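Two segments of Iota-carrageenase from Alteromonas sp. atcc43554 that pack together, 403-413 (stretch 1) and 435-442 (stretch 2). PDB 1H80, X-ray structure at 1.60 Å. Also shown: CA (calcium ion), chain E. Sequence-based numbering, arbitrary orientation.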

# COMPACT_ATOMS: atom_id res chain seq x y z
N SER A 403 -9.87 -4.65 17.82
CA SER A 403 -8.63 -3.91 17.63
C SER A 403 -7.73 -4.30 18.79
O SER A 403 -8.21 -4.57 19.89
CB SER A 403 -8.91 -2.41 17.68
OG SER A 403 -9.79 -2.03 16.63
N LEU A 404 -6.42 -4.32 18.55
CA LEU A 404 -5.49 -4.72 19.60
C LEU A 404 -4.71 -3.59 20.27
O LEU A 404 -4.38 -3.69 21.45
CB LEU A 404 -4.50 -5.75 19.04
CG LEU A 404 -5.02 -7.19 18.99
CD1 LEU A 404 -4.07 -8.06 18.20
CD2 LEU A 404 -5.17 -7.71 20.41
N ALA A 405 -4.42 -2.53 19.53
CA ALA A 405 -3.66 -1.43 20.11
C ALA A 405 -3.69 -0.22 19.21
O ALA A 405 -4.28 -0.24 18.13
CB ALA A 405 -2.21 -1.86 20.31
N ALA A 406 -3.04 0.85 19.66
CA ALA A 406 -2.95 2.06 18.86
C ALA A 406 -1.70 1.91 18.00
O ALA A 406 -1.69 2.24 16.82
CB ALA A 406 -2.82 3.29 19.76
N VAL A 407 -0.65 1.38 18.62
CA VAL A 407 0.62 1.18 17.95
C VAL A 407 1.24 -0.18 18.24
O VAL A 407 1.21 -0.67 19.37
CB VAL A 407 1.64 2.26 18.40
CG1 VAL A 407 3.00 2.00 17.76
CG2 VAL A 407 1.12 3.64 18.02
N ILE A 408 1.77 -0.80 17.20
CA ILE A 408 2.45 -2.08 17.33
C ILE A 408 3.86 -1.84 16.81
O ILE A 408 4.05 -1.35 15.69
CB ILE A 408 1.77 -3.19 16.50
CG1 ILE A 408 0.38 -3.48 17.07
CG2 ILE A 408 2.62 -4.46 16.54
CD1 ILE A 408 -0.39 -4.54 16.31
N ASP A 409 4.85 -2.13 17.64
CA ASP A 409 6.24 -1.95 17.25
C ASP A 409 7.01 -3.18 17.67
O ASP A 409 7.33 -3.35 18.85
CB ASP A 409 6.83 -0.73 17.95
CG ASP A 409 8.25 -0.43 17.51
OD1 ASP A 409 8.97 -1.38 17.14
OD2 ASP A 409 8.66 0.75 17.54
N THR A 410 7.31 -4.05 16.71
CA THR A 410 8.04 -5.27 17.01
C THR A 410 9.51 -5.20 16.60
O THR A 410 10.13 -6.22 16.34
CB THR A 410 7.39 -6.50 16.34
OG1 THR A 410 7.30 -6.29 14.93
CG2 THR A 410 5.99 -6.73 16.90
N THR A 411 10.06 -3.99 16.55
CA THR A 411 11.47 -3.82 16.21
C THR A 411 12.26 -4.14 17.48
O THR A 411 11.83 -3.79 18.58
CB THR A 411 11.80 -2.39 15.75
OG1 THR A 411 11.50 -1.46 16.80
CG2 THR A 411 10.99 -2.03 14.51
N PRO A 412 13.40 -4.82 17.34
CA PRO A 412 14.24 -5.19 18.48
C PRO A 412 14.93 -4.01 19.18
O PRO A 412 16.02 -3.60 18.78
CB PRO A 412 15.24 -6.16 17.87
CG PRO A 412 15.44 -5.58 16.50
CD PRO A 412 14.02 -5.26 16.07
N GLU A 413 14.29 -3.49 20.22
CA GLU A 413 14.83 -2.36 20.98
C GLU A 413 16.28 -2.59 21.42
O GLU A 413 17.10 -1.68 21.36
CB GLU A 413 13.96 -2.09 22.21
N SER A 435 -6.72 -2.99 27.83
CA SER A 435 -6.31 -3.25 26.46
C SER A 435 -4.93 -2.59 26.33
O SER A 435 -4.50 -1.86 27.22
CB SER A 435 -7.30 -2.63 25.47
OG SER A 435 -7.51 -1.26 25.76
N HIS A 436 -4.23 -2.87 25.23
CA HIS A 436 -2.90 -2.31 25.01
C HIS A 436 -2.94 -0.98 24.28
O HIS A 436 -3.82 -0.75 23.46
CB HIS A 436 -2.06 -3.27 24.16
CG HIS A 436 -1.92 -4.64 24.74
ND1 HIS A 436 -1.14 -4.90 25.85
CD2 HIS A 436 -2.45 -5.82 24.37
CE1 HIS A 436 -1.20 -6.19 26.13
NE2 HIS A 436 -1.99 -6.77 25.25
N LYS A 437 -1.99 -0.11 24.58
CA LYS A 437 -1.89 1.16 23.88
C LYS A 437 -0.81 0.91 22.84
O LYS A 437 -1.02 1.07 21.63
CB LYS A 437 -1.48 2.29 24.81
CG LYS A 437 -1.33 3.62 24.08
CD LYS A 437 -0.91 4.75 25.01
CE LYS A 437 -0.73 6.04 24.23
NZ LYS A 437 -0.29 7.17 25.11
N THR A 438 0.37 0.50 23.32
CA THR A 438 1.48 0.18 22.44
C THR A 438 1.95 -1.23 22.75
O THR A 438 2.23 -1.57 23.90
CB THR A 438 2.68 1.15 22.64
OG1 THR A 438 2.32 2.47 22.22
CG2 THR A 438 3.88 0.68 21.82
N ILE A 439 2.00 -2.06 21.72
CA ILE A 439 2.47 -3.43 21.87
C ILE A 439 3.88 -3.43 21.32
O ILE A 439 4.11 -3.04 20.18
CB ILE A 439 1.61 -4.42 21.06
CG1 ILE A 439 0.20 -4.50 21.65
CG2 ILE A 439 2.27 -5.80 21.05
CD1 ILE A 439 -0.75 -5.36 20.86
N ASP A 440 4.84 -3.86 22.14
CA ASP A 440 6.23 -3.91 21.71
C ASP A 440 6.83 -5.27 22.07
O ASP A 440 6.10 -6.20 22.42
CB ASP A 440 7.04 -2.78 22.34
CG ASP A 440 6.83 -2.67 23.84
OD1 ASP A 440 6.86 -3.72 24.52
OD2 ASP A 440 6.66 -1.54 24.34
N THR A 441 8.15 -5.37 22.00
CA THR A 441 8.82 -6.63 22.30
C THR A 441 8.74 -7.02 23.77
O THR A 441 8.96 -8.18 24.11
CB THR A 441 10.29 -6.58 21.88
OG1 THR A 441 10.96 -5.53 22.60
CG2 THR A 441 10.41 -6.31 20.39
N ASN A 442 8.42 -6.07 24.64
CA ASN A 442 8.32 -6.35 26.07
C ASN A 442 6.92 -6.75 26.51
O ASN A 442 6.72 -7.23 27.63
CB ASN A 442 8.75 -5.13 26.89
CG ASN A 442 10.24 -4.87 26.81
OD1 ASN A 442 11.05 -5.75 27.09
ND2 ASN A 442 10.61 -3.65 26.44
CA CA E . 13.19 0.21 17.51
O HOH W 1 -5.68 -4.75 23.44
O HOH W 2 9.74 -3.15 19.92
O HOH W 3 11.14 1.68 17.64

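The two stretches meet as a short parallel β-ladder, held by main-chain hydrogen bonds at its centre, by a small apolar cluster on one face and by ordered water at both ends, with 549 Å² of surface buried in total.

The register is plain from the α-carbons: CA of Val-407 lies 4.7 Å from CA of Thr-438, and CA of Ile-408 lies 4.7 Å from CA of Ile-439. The hydrogen bonds follow the parallel pattern, in which one residue bonds to two neighbours on the partner strand. Ile-439 N donates to Val-407 O (2.8 Å, N-H...O angle 164°), and Asp-409 N donates to Ile-439 O (2.8 Å, 174°), so Ile-439 is bound through both its amide and its carbonyl. One step earlier, Lys-437 O accepts two amides at once, from Val-407 N at 3.0 Å (165°) and from Ala-406 N at 2.8 Å (148°). Ala-406, with phi/psi of -89/-41°, departs from extended geometry, which brings consecutive N-H groups onto the same acceptor.

CA-H...O contacts fill in between these bonds. Thr-438 CA approaches Val-407 O at 3.2 Å, Ile-408 CA approaches Ile-439 O at 3.4 Å, and Asp-440 CA approaches Asp-409 O at 3.1 Å, with angles at hydrogen of 140-151°.

Side chains segregate by face. Ile-408 and Ile-439 share one, where Ile-408 CG1 lies 4.3 Å from Ile-439 CB. Ile-439 also reaches back along stretch 1: its CG1 is 3.8 Å from Ala-405 CB, and its CD1 is 4.2 Å from Leu-404 CB. It accordingly has the largest area covered by the other stretch, 89 Å². On the other face Val-407 CB sits 3.9 Å from Thr-438 OG1.

Where direct pairing gives out, water takes over. Water 1 donates to Leu-404 O (2.6 Å) and accepts from His-436 N (3.0 Å), joining the backbones before the ladder. Past it, Thr-441 N is 3.8 Å from Asp-409 O; water 2 lies 2.6 Å from Asp-409 O and 2.6 Å from Thr-411 O, and accepts a weak bond from Thr-441 N at 3.4 Å. Thr-441 CG2 also packs 3.4 Å from Thr-411 O.

Asp-409 OD1 braces the turn after its strand, accepting from Thr-411 N (2.9 Å) and Thr-411 OG1 (2.6 Å). That same OG1 binds the calcium ion CA at 2.5 Å, while water 3, also 2.5 Å from the metal, donates to Asp-409 OD2 at 2.7 Å.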